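PDB 5A77: DNA endonuclease I-CvuI from Chlorella vulgaris, which is a LAGLIDADG homing endonuclease that binds and cleaves a DNA target with magnesium ions and is probably involved in intron homing. Local coordinates for residues F18-G23 with Q99-Q104; T46-T51 with R70-G75; T52-L57 with G75-C80. All coordinates share one frame; numbering follows the deposited sequence.

Contact 1: F18-G23 with Q99-Q104. With MG (magnesium ion), chain G; MG (magnesium ion), chain H; nucleotides of chain F; nucleotides of chain D.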
# COMPACT_ATOMS: atom_id res chain seq x y z
N PHE B 18 -4.73 -3.32 0.71
CA PHE B 18 -3.82 -2.96 -0.36
C PHE B 18 -4.20 -1.63 -1.01
O PHE B 18 -3.34 -0.77 -1.25
CB PHE B 18 -3.79 -4.07 -1.40
CG PHE B 18 -2.52 -4.15 -2.18
CD1 PHE B 18 -1.38 -4.71 -1.60
CD2 PHE B 18 -2.47 -3.70 -3.49
CE1 PHE B 18 -0.20 -4.81 -2.32
CE2 PHE B 18 -1.28 -3.79 -4.22
CZ PHE B 18 -0.14 -4.34 -3.64
N VAL B 19 -5.49 -1.46 -1.28
CA VAL B 19 -5.98 -0.22 -1.87
C VAL B 19 -5.73 1.00 -0.94
O VAL B 19 -5.31 2.06 -1.40
CB VAL B 19 -7.49 -0.33 -2.20
CG1 VAL B 19 -8.05 1.01 -2.66
CG2 VAL B 19 -7.71 -1.39 -3.27
N ASP B 20 -5.96 0.84 0.37
CA ASP B 20 -5.70 1.94 1.30
C ASP B 20 -4.26 2.45 1.22
O ASP B 20 -3.99 3.60 1.55
CB ASP B 20 -6.00 1.53 2.75
CG ASP B 20 -7.43 1.78 3.13
OD1 ASP B 20 -8.05 2.69 2.55
OD2 ASP B 20 -7.94 1.08 4.02
N ALA B 21 -3.35 1.58 0.79
CA ALA B 21 -1.94 1.93 0.75
C ALA B 21 -1.50 2.34 -0.65
O ALA B 21 -0.87 3.38 -0.82
CB ALA B 21 -1.08 0.79 1.25
N ASP B 22 -1.83 1.53 -1.65
CA ASP B 22 -1.47 1.87 -3.03
C ASP B 22 -2.61 1.83 -4.01
O ASP B 22 -2.45 1.35 -5.12
CB ASP B 22 -0.37 0.95 -3.54
CG ASP B 22 0.99 1.38 -3.07
OD1 ASP B 22 1.13 2.58 -2.72
OD2 ASP B 22 1.91 0.53 -3.02
N GLY B 23 -3.77 2.33 -3.59
CA GLY B 23 -4.91 2.42 -4.47
C GLY B 23 -5.27 3.86 -4.80
O GLY B 23 -4.70 4.81 -4.27
N GLN B 99 -10.34 1.66 5.33
CA GLN B 99 -10.21 2.59 6.43
C GLN B 99 -9.82 3.95 5.88
O GLN B 99 -10.56 4.91 6.00
CB GLN B 99 -9.20 2.09 7.47
CG GLN B 99 -9.75 2.04 8.90
CD GLN B 99 -10.84 0.99 9.07
OE1 GLN B 99 -10.74 -0.11 8.54
NE2 GLN B 99 -11.90 1.34 9.80
N LEU B 100 -8.66 4.01 5.24
CA LEU B 100 -8.10 5.27 4.76
C LEU B 100 -8.89 5.96 3.65
O LEU B 100 -8.92 7.19 3.58
CB LEU B 100 -6.67 5.05 4.27
CG LEU B 100 -5.74 4.61 5.38
CD1 LEU B 100 -4.31 4.60 4.89
CD2 LEU B 100 -5.92 5.56 6.56
N LYS B 101 -9.51 5.17 2.78
CA LYS B 101 -10.08 5.75 1.57
C LYS B 101 -11.60 5.56 1.47
O LYS B 101 -12.17 5.67 0.39
CB LYS B 101 -9.38 5.15 0.35
CG LYS B 101 -7.87 5.40 0.36
CD LYS B 101 -7.22 5.03 -0.95
CE LYS B 101 -6.10 6.00 -1.33
NZ LYS B 101 -4.98 6.01 -0.38
N ARG B 102 -12.24 5.29 2.61
CA ARG B 102 -13.68 5.03 2.61
C ARG B 102 -14.48 6.28 2.22
O ARG B 102 -15.56 6.17 1.64
CB ARG B 102 -14.14 4.52 3.97
CG ARG B 102 -15.55 3.93 3.92
CD ARG B 102 -16.12 3.65 5.30
NE ARG B 102 -15.28 2.75 6.09
CZ ARG B 102 -15.57 2.36 7.33
NH1 ARG B 102 -16.68 2.80 7.91
NH2 ARG B 102 -14.75 1.54 7.98
N ALA B 103 -13.95 7.47 2.53
CA ALA B 103 -14.60 8.71 2.12
C ALA B 103 -14.69 8.82 0.59
O ALA B 103 -15.76 9.09 0.03
CB ALA B 103 -13.87 9.90 2.69
N GLN B 104 -13.56 8.59 -0.09
CA GLN B 104 -13.53 8.60 -1.55
C GLN B 104 -14.50 7.56 -2.09
O GLN B 104 -15.21 7.82 -3.06
CB GLN B 104 -12.12 8.33 -2.07
CG GLN B 104 -11.09 9.38 -1.71
CD GLN B 104 -10.19 8.93 -0.58
OE1 GLN B 104 -10.55 9.00 0.61
NE2 GLN B 104 -9.02 8.44 -0.94
MG MG G . 0.70 4.79 0.04
MG MG H . 4.25 -0.20 -2.87
OP3 DG F 1 -1.82 7.61 -2.08
P DG F 1 -1.72 6.15 -2.37
OP1 DG F 1 -0.35 5.73 -1.98
OP2 DG F 1 -2.89 5.49 -1.74
O5' DG F 1 -1.90 5.92 -3.94
C5' DG F 1 -0.77 6.06 -4.83
C4' DG F 1 -0.79 7.43 -5.46
O4' DG F 1 0.16 7.53 -6.55
C3' DG F 1 -2.13 7.85 -6.02
O3' DG F 1 -2.36 9.14 -5.60
C2' DG F 1 -1.91 7.80 -7.54
C1' DG F 1 -0.46 8.21 -7.62
N9 DG F 1 0.24 7.83 -8.84
C8 DG F 1 0.36 6.57 -9.38
N7 DG F 1 1.12 6.54 -10.45
C5 DG F 1 1.54 7.85 -10.61
C6 DG F 1 2.38 8.43 -11.58
O6 DG F 1 2.93 7.89 -12.54
N1 DG F 1 2.54 9.80 -11.38
C2 DG F 1 1.98 10.51 -10.36
N2 DG F 1 2.27 11.82 -10.32
N3 DG F 1 1.19 9.98 -9.44
C4 DG F 1 1.01 8.66 -9.62
P DC D 14 5.31 -0.16 -6.10
OP1 DC D 14 4.82 -0.63 -4.78
OP2 DC D 14 5.74 -1.13 -7.14
O5' DC D 14 4.23 0.83 -6.78
C5' DC D 14 3.18 1.39 -6.00
C4' DC D 14 3.37 2.90 -5.78
O4' DC D 14 4.30 3.45 -6.75
C3' DC D 14 2.08 3.73 -5.91
O3' DC D 14 1.83 4.45 -4.68
C2' DC D 14 2.38 4.68 -7.08
C1' DC D 14 3.90 4.77 -7.02
N1 DC D 14 4.58 5.26 -8.29
C2 DC D 14 4.55 6.63 -8.62
O2 DC D 14 3.93 7.41 -7.88
N3 DC D 14 5.19 7.07 -9.73
C4 DC D 14 5.86 6.20 -10.50
N4 DC D 14 6.48 6.67 -11.59
C5 DC D 14 5.92 4.81 -10.19
C6 DC D 14 5.28 4.39 -9.08

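Contact 2: T46-T51 with R70-G75. With nucleotides of chain C; nucleotides of chain F; nucleotides of chain D.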
# COMPACT_ATOMS: atom_id res chain seq x y z
N THR B 46 -8.20 2.38 -9.01
CA THR B 46 -6.98 1.94 -9.68
C THR B 46 -5.94 1.49 -8.65
O THR B 46 -5.79 2.11 -7.60
CB THR B 46 -6.39 3.06 -10.56
OG1 THR B 46 -7.15 3.16 -11.77
CG2 THR B 46 -4.96 2.74 -10.95
N VAL B 47 -5.25 0.39 -8.93
CA VAL B 47 -4.20 -0.11 -8.06
C VAL B 47 -2.88 -0.16 -8.85
O VAL B 47 -2.84 -0.63 -9.99
CB VAL B 47 -4.55 -1.51 -7.51
CG1 VAL B 47 -3.34 -2.17 -6.88
CG2 VAL B 47 -5.68 -1.42 -6.51
N PHE B 48 -1.81 0.35 -8.24
CA PHE B 48 -0.51 0.43 -8.90
C PHE B 48 0.48 -0.59 -8.37
O PHE B 48 0.55 -0.83 -7.17
CB PHE B 48 0.09 1.82 -8.75
CG PHE B 48 -0.82 2.93 -9.17
CD1 PHE B 48 -0.89 3.32 -10.50
CD2 PHE B 48 -1.60 3.59 -8.24
CE1 PHE B 48 -1.73 4.35 -10.88
CE2 PHE B 48 -2.43 4.61 -8.62
CZ PHE B 48 -2.49 4.99 -9.94
N GLN B 49 1.25 -1.18 -9.27
CA GLN B 49 2.37 -2.02 -8.87
C GLN B 49 3.43 -2.02 -9.96
O GLN B 49 3.12 -1.82 -11.14
CB GLN B 49 1.93 -3.45 -8.56
CG GLN B 49 2.86 -4.15 -7.53
CD GLN B 49 2.93 -3.40 -6.20
OE1 GLN B 49 1.95 -2.80 -5.75
NE2 GLN B 49 4.10 -3.42 -5.57
N SER B 50 4.68 -2.22 -9.55
CA SER B 50 5.78 -2.35 -10.49
C SER B 50 5.53 -3.57 -11.36
O SER B 50 4.97 -4.56 -10.90
CB SER B 50 7.12 -2.46 -9.74
OG SER B 50 8.15 -2.93 -10.59
N THR B 51 5.92 -3.48 -12.63
CA THR B 51 5.71 -4.57 -13.58
C THR B 51 6.55 -5.78 -13.17
O THR B 51 6.29 -6.91 -13.60
CB THR B 51 6.06 -4.16 -15.04
OG1 THR B 51 5.44 -2.90 -15.34
CG2 THR B 51 5.55 -5.20 -16.04
N ARG B 70 -2.95 -3.21 -17.41
CA ARG B 70 -2.04 -2.81 -18.47
C ARG B 70 -0.59 -2.69 -17.98
O ARG B 70 -0.32 -2.60 -16.78
CB ARG B 70 -2.46 -1.47 -19.09
CG ARG B 70 -2.18 -0.26 -18.19
CD ARG B 70 -2.38 1.07 -18.93
NE ARG B 70 -2.57 2.17 -17.99
CZ ARG B 70 -1.93 3.34 -18.03
NH1 ARG B 70 -1.06 3.60 -18.99
NH2 ARG B 70 -2.19 4.25 -17.12
N LYS B 71 0.34 -2.71 -18.93
CA LYS B 71 1.72 -2.35 -18.70
C LYS B 71 1.92 -0.90 -19.11
O LYS B 71 1.66 -0.56 -20.26
CB LYS B 71 2.65 -3.25 -19.53
CG LYS B 71 2.50 -4.76 -19.32
CD LYS B 71 3.87 -5.42 -19.29
CE LYS B 71 3.80 -6.94 -19.27
NZ LYS B 71 5.17 -7.52 -19.12
N ARG B 72 2.51 -0.07 -18.26
CA ARG B 72 2.86 1.27 -18.63
C ARG B 72 4.23 1.24 -19.28
O ARG B 72 4.93 0.26 -19.17
CB ARG B 72 2.85 2.14 -17.39
CG ARG B 72 1.47 2.31 -16.78
CD ARG B 72 1.48 2.79 -15.33
NE ARG B 72 2.53 3.75 -15.03
CZ ARG B 72 2.51 4.60 -14.03
NH1 ARG B 72 1.49 4.65 -13.22
NH2 ARG B 72 3.51 5.42 -13.85
N ASN B 73 4.64 2.29 -19.96
CA ASN B 73 5.88 2.24 -20.73
C ASN B 73 7.10 2.43 -19.81
O ASN B 73 8.21 2.05 -20.14
CB ASN B 73 5.87 3.30 -21.85
CG ASN B 73 5.74 4.71 -21.32
OD1 ASN B 73 5.67 4.92 -20.11
ND2 ASN B 73 5.72 5.68 -22.22
N ASP B 74 6.86 3.03 -18.64
CA ASP B 74 7.93 3.30 -17.67
C ASP B 74 8.16 2.26 -16.56
O ASP B 74 8.88 2.52 -15.59
CB ASP B 74 7.72 4.69 -17.05
CG ASP B 74 6.43 4.84 -16.28
OD1 ASP B 74 5.65 3.87 -16.10
OD2 ASP B 74 6.15 5.99 -15.83
N GLY B 75 7.58 1.07 -16.71
CA GLY B 75 7.91 -0.03 -15.81
C GLY B 75 6.93 -0.30 -14.66
O GLY B 75 7.26 -1.01 -13.71
P DT C 9 5.48 9.95 -22.46
OP1 DT C 9 6.02 11.13 -23.19
OP2 DT C 9 6.30 8.70 -22.34
O5' DT C 9 5.03 10.49 -21.01
C5' DT C 9 4.57 11.84 -20.87
C4' DT C 9 4.64 12.30 -19.42
O4' DT C 9 3.62 11.63 -18.64
C3' DT C 9 5.98 12.03 -18.70
O3' DT C 9 6.24 13.09 -17.75
C2' DT C 9 5.66 10.73 -17.97
C1' DT C 9 4.24 11.05 -17.51
N1 DT C 9 3.44 9.87 -17.04
C2 DT C 9 2.41 10.08 -16.16
O2 DT C 9 2.10 11.18 -15.74
N3 DT C 9 1.75 8.95 -15.76
C4 DT C 9 2.02 7.65 -16.16
O4 DT C 9 1.36 6.69 -15.76
C5 DT C 9 3.11 7.50 -17.09
C7 DT C 9 3.49 6.14 -17.60
C6 DT C 9 3.77 8.61 -17.48
OP3 DG F 1 -1.82 7.61 -2.08
P DG F 1 -1.72 6.15 -2.37
OP1 DG F 1 -0.35 5.73 -1.98
OP2 DG F 1 -2.89 5.49 -1.74
O5' DG F 1 -1.90 5.92 -3.94
C5' DG F 1 -0.77 6.06 -4.83
C4' DG F 1 -0.79 7.43 -5.46
O4' DG F 1 0.16 7.53 -6.55
C3' DG F 1 -2.13 7.85 -6.02
O3' DG F 1 -2.36 9.14 -5.60
C2' DG F 1 -1.91 7.80 -7.54
C1' DG F 1 -0.46 8.21 -7.62
N9 DG F 1 0.24 7.83 -8.84
C8 DG F 1 0.36 6.57 -9.38
N7 DG F 1 1.12 6.54 -10.45
C5 DG F 1 1.54 7.85 -10.61
C6 DG F 1 2.38 8.43 -11.58
O6 DG F 1 2.93 7.89 -12.54
N1 DG F 1 2.54 9.80 -11.38
C2 DG F 1 1.98 10.51 -10.36
N2 DG F 1 2.27 11.82 -10.32
N3 DG F 1 1.19 9.98 -9.44
C4 DG F 1 1.01 8.66 -9.62
P DC D 14 5.31 -0.16 -6.10
OP1 DC D 14 4.82 -0.63 -4.78
OP2 DC D 14 5.74 -1.13 -7.14
O5' DC D 14 4.23 0.83 -6.78
C5' DC D 14 3.18 1.39 -6.00
C4' DC D 14 3.37 2.90 -5.78
O4' DC D 14 4.30 3.45 -6.75
C3' DC D 14 2.08 3.73 -5.91
O3' DC D 14 1.83 4.45 -4.68
C2' DC D 14 2.38 4.68 -7.08
C1' DC D 14 3.90 4.77 -7.02
N1 DC D 14 4.58 5.26 -8.29
C2 DC D 14 4.55 6.63 -8.62
O2 DC D 14 3.93 7.41 -7.88
N3 DC D 14 5.19 7.07 -9.73
C4 DC D 14 5.86 6.20 -10.50
N4 DC D 14 6.48 6.67 -11.59
C5 DC D 14 5.92 4.81 -10.19
C6 DC D 14 5.28 4.39 -9.08

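Contact 3: T52-L57 with G75-C80. Unlike the reference sequence in segment 52-57: Gln-53 (reference Arg). With nucleotides of chain D.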
# COMPACT_ATOMS: atom_id res chain seq x y z
N THR B 52 7.56 -5.52 -12.35
CA THR B 52 8.30 -6.56 -11.64
C THR B 52 7.36 -7.64 -11.13
O THR B 52 7.59 -8.83 -11.34
CB THR B 52 9.07 -5.99 -10.41
OG1 THR B 52 9.97 -4.95 -10.82
CG2 THR B 52 9.83 -7.09 -9.69
N GLN B 53 6.30 -7.20 -10.45
CA GLN B 53 5.34 -8.12 -9.87
C GLN B 53 3.97 -7.87 -10.42
O GLN B 53 2.98 -7.78 -9.68
CB GLN B 53 5.34 -8.02 -8.35
CG GLN B 53 6.60 -7.43 -7.76
CD GLN B 53 6.67 -7.68 -6.28
OE1 GLN B 53 6.57 -8.83 -5.84
NE2 GLN B 53 6.77 -6.61 -5.49
N HIS B 54 3.93 -7.77 -11.74
CA HIS B 54 2.71 -7.63 -12.52
C HIS B 54 1.66 -8.66 -12.12
O HIS B 54 0.46 -8.42 -12.25
CB HIS B 54 3.08 -7.75 -14.00
CG HIS B 54 1.91 -7.60 -14.93
ND1 HIS B 54 1.68 -6.44 -15.65
CD2 HIS B 54 0.93 -8.46 -15.28
CE1 HIS B 54 0.61 -6.60 -16.40
NE2 HIS B 54 0.12 -7.83 -16.19
N PHE B 55 2.10 -9.81 -11.61
CA PHE B 55 1.19 -10.91 -11.31
C PHE B 55 0.14 -10.57 -10.24
O PHE B 55 -0.98 -11.08 -10.30
CB PHE B 55 1.97 -12.17 -10.90
CG PHE B 55 2.64 -12.09 -9.54
CD1 PHE B 55 1.96 -12.46 -8.39
CD2 PHE B 55 3.97 -11.72 -9.44
CE1 PHE B 55 2.58 -12.41 -7.14
CE2 PHE B 55 4.61 -11.67 -8.20
CZ PHE B 55 3.91 -12.01 -7.05
N ILE B 56 0.49 -9.72 -9.28
CA ILE B 56 -0.42 -9.37 -8.19
C ILE B 56 -1.69 -8.64 -8.71
O ILE B 56 -2.78 -8.82 -8.16
CB ILE B 56 0.31 -8.51 -7.10
CG1 ILE B 56 -0.40 -8.61 -5.74
CG2 ILE B 56 0.49 -7.06 -7.53
CD1 ILE B 56 -0.33 -9.99 -5.10
N LEU B 57 -1.56 -7.85 -9.77
CA LEU B 57 -2.69 -7.15 -10.36
C LEU B 57 -3.66 -8.09 -11.10
O LEU B 57 -4.86 -7.83 -11.18
CB LEU B 57 -2.19 -6.07 -11.32
CG LEU B 57 -1.28 -5.03 -10.68
CD1 LEU B 57 -0.91 -3.96 -11.67
CD2 LEU B 57 -2.00 -4.41 -9.49
N GLY B 75 7.58 1.07 -16.71
CA GLY B 75 7.91 -0.03 -15.81
C GLY B 75 6.93 -0.30 -14.66
O GLY B 75 7.26 -1.01 -13.71
N MET B 76 5.74 0.27 -14.76
CA MET B 76 4.68 0.02 -13.78
C MET B 76 3.53 -0.69 -14.46
O MET B 76 3.40 -0.62 -15.68
CB MET B 76 4.18 1.33 -13.14
CG MET B 76 5.17 1.98 -12.18
SD MET B 76 5.35 1.09 -10.65
CE MET B 76 3.79 1.38 -9.80
N SER B 77 2.72 -1.38 -13.67
CA SER B 77 1.45 -1.88 -14.16
C SER B 77 0.32 -1.30 -13.30
O SER B 77 0.48 -1.06 -12.10
CB SER B 77 1.43 -3.41 -14.16
OG SER B 77 2.35 -3.92 -15.11
N GLU B 78 -0.81 -1.04 -13.95
CA GLU B 78 -2.01 -0.59 -13.28
C GLU B 78 -3.10 -1.63 -13.45
O GLU B 78 -3.23 -2.20 -14.53
CB GLU B 78 -2.48 0.75 -13.84
CG GLU B 78 -1.46 1.87 -13.76
CD GLU B 78 -2.06 3.24 -14.07
OE1 GLU B 78 -3.31 3.35 -14.09
OE2 GLU B 78 -1.29 4.20 -14.30
N PHE B 79 -3.84 -1.90 -12.39
CA PHE B 79 -5.11 -2.59 -12.53
C PHE B 79 -6.23 -1.56 -12.37
O PHE B 79 -6.25 -0.82 -11.39
CB PHE B 79 -5.27 -3.70 -11.48
CG PHE B 79 -6.71 -4.09 -11.24
CD1 PHE B 79 -7.31 -5.07 -11.99
CD2 PHE B 79 -7.46 -3.43 -10.26
CE1 PHE B 79 -8.64 -5.42 -11.78
CE2 PHE B 79 -8.79 -3.78 -10.04
CZ PHE B 79 -9.37 -4.78 -10.80
N CYS B 80 -7.17 -1.50 -13.29
CA CYS B 80 -8.16 -0.43 -13.18
C CYS B 80 -9.61 -0.84 -13.44
O CYS B 80 -9.92 -1.53 -14.41
CB CYS B 80 -7.81 0.71 -14.12
SG CYS B 80 -8.97 2.05 -13.98
P DC D 14 5.31 -0.16 -6.10
OP1 DC D 14 4.82 -0.63 -4.78
OP2 DC D 14 5.74 -1.13 -7.14
O5' DC D 14 4.23 0.83 -6.78
C5' DC D 14 3.18 1.39 -6.00
C4' DC D 14 3.37 2.90 -5.78
O4' DC D 14 4.30 3.45 -6.75
C3' DC D 14 2.08 3.73 -5.91
O3' DC D 14 1.83 4.45 -4.68
C2' DC D 14 2.38 4.68 -7.08
C1' DC D 14 3.90 4.77 -7.02
N1 DC D 14 4.58 5.26 -8.29
C2 DC D 14 4.55 6.63 -8.62
O2 DC D 14 3.93 7.41 -7.88
N3 DC D 14 5.19 7.07 -9.73
C4 DC D 14 5.86 6.20 -10.50
N4 DC D 14 6.48 6.67 -11.59
C5 DC D 14 5.92 4.81 -10.19
C6 DC D 14 5.28 4.39 -9.08

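Contact 1: F18-G23 with Q99-Q104
The carboxylate of Asp-20 is held by a run of backbone N-H groups from Gln-99, Leu-100 and Lys-101. Asp-20 lies near the C-terminal end of helix 6-22, which carries the LAGLIDADG motif; the other segment leads into helix 102-114. The clearest bond goes from Gln-99 N to Asp-20 OD2, at 2.8 Å and 158°, on the syn lone pair. Leu-100 N gives OD2 a weak second bond of 3.3 Å. Lys-101 N reaches Asp-20 OD1 at 2.9 Å, also weakly because the bond is bent. Trp-14 NE1 of the second subunit adds another weak bond to OD2.

This is the tight part. Leu-100 CB presses on Asp-20 OD1 at 3.2 Å. The aliphatic chain of Lys-101 runs alongside the helix end, with CD 3.6 Å from Val-19 O. Its last torsion (chi4 63°) turns NZ toward Asp-20 O, a weak bond, and toward the DNA. Lys-101 NZ is hydrogen-bonded to OP2 of nucleotide DG1 of chain F, though the modelled 2.5 Å is short and its exact value doubtful. The loose side is at Gln-99, whose side chain leads off into an exposed place. Leu-100 is partly exposed and packs on Gln-53 of the second subunit.

An alanine at Asp-20 would probably leave the N-H groups of Gln-99, Leu-100 and Lys-101 without their carboxylate and let this loop shift.

Just after Asp-20, the chain binds metal through Ala-21 and Asp-22. Ala-21 O is 2.3 Å from one magnesium, which also holds OP1 of DG1. Asp-22 OD2 is 2.5 Å from the other. The chemistry implies that Asp-20 ties the loop to the metal-binding helix end, while Lys-101 reaches from that loop to the 5' phosphate of the cleaved strand.

Contact 2: T46-T51 with R70-G75
The DNA-reading face of the antiparallel sheet ends here, where Thr-51, just after strand 39-50, meets Gly-75 at the close of a type I beta turn, Arg-72 to Gly-75. Thr-51 N donates to Gly-75 O at 3.0 Å in an almost straight bond of 176°. Thr-51 CG2 touches CD of the exposed Lys-71 at 3.7 Å, the two side chains crossing at about a right angle.

Nearer the DNA, Phe-48 CD1 lies 3.9 Å from Arg-72 NH1. The Phe-48 ring is sandwiched. Thr-46 CG2 covers one face toward the rim, and C8 of nucleotide DG1 of chain F sits 3.2 Å above the centre of the other.

Arg-72 reads the same guanine. Its NH2 gives a bond of 2.9 Å to O6 of DG1, and NH1 a weak one to N7 of the same base. This resembles the two-pronged (bidentate) arginine-guanine contact, with the N7 prong weak. The third torsion of Arg-72 (36°) bends the chain and places NE; Asp-74 OD1 lies near the guanidinium plane and forms a salt bridge with NE at 3.3 Å. Glu-78 OE2 forms salt bridges with Arg-72 NH1 and with Arg-70. Together these two acids would probably restrict the rotation of the Arg-72 guanidinium. O4 of nucleotide DT9 of chain C lies over its centre, 2.9 Å above the plane. Asn-73 ND2 bonds to a phosphate oxygen of DT9, and Ser-50 N to OP2 of DC14 of chain D.

Strand 76-82 runs between strands 39-50 and 68-71, so the contact closes across its beginning. Val-47 and Gln-49 of strand 39-50 pack on helices 55-64 and 6-22, while Phe-48 meets the DNA.

Contact 3: T52-L57 with G75-C80
The imidazole of His-54 meets Ser-77 OG at its edge, near the ring plane. His-54 ND1 and Ser-77 OG are 2.7 Å apart and hydrogen-bonded, and either could be the donor. The first torsion of His-54 is anti (chi1 -179°), which sends CG away from the backbone N. The Ser-77 hydroxyl also bonds to Thr-51 OG1, so it ties the ring to the chain just before. The other ring, Phe-79, swings off from the segment 52-57; its CD1 stays 3.8 Å from Leu-57 O.

Leu-57 packs against Ser-77 and Phe-79. Its CD1 lies 3.2 Å from Ser-77 O and 3.5 Å from Ser-77 CB. Leu-57 CB meets Phe-79 CB at 3.9 Å, an apolar contact in which the side chains cross obliquely.

Helix 55-64 lies here on the face of the sheet turned from the bases, as a helix packed on the antiparallel sheet of the alpha/beta LAGLIDADG fold. Val-69 of strand 68-71 touches His-54, Leu-57 and Phe-79, and Phe-79 also packs on Ile-60, Gln-61 and Leu-64 further along the helix. Met-76 and Glu-78 of strand 76-82 point the other way; Met-76 meets the DNA, and Glu-78 pairs with Arg-70 and Arg-72.

Contacts 2 and 3 are neighbours, their centres about 5 Å apart, and they share Gly-75. Both involve the same sheet, but from different sides: contact 2 is partly buried and faces the bases, while contact 3 is buried beneath helix 55-64. Contact 1 lies about 18 Å from each, centre to centre. It is also buried, yet its chemistry is polar and metal-linked, whereas contact 3 is mostly apolar with one hydrogen bond at its end. Contact 2 adds charged base recognition. Phe-18 and Val-19 of contact 1 pack on Val-47 of contact 2, joining the metal-binding helix to the sheet. Contacts 1 and 3 both touch the second subunit.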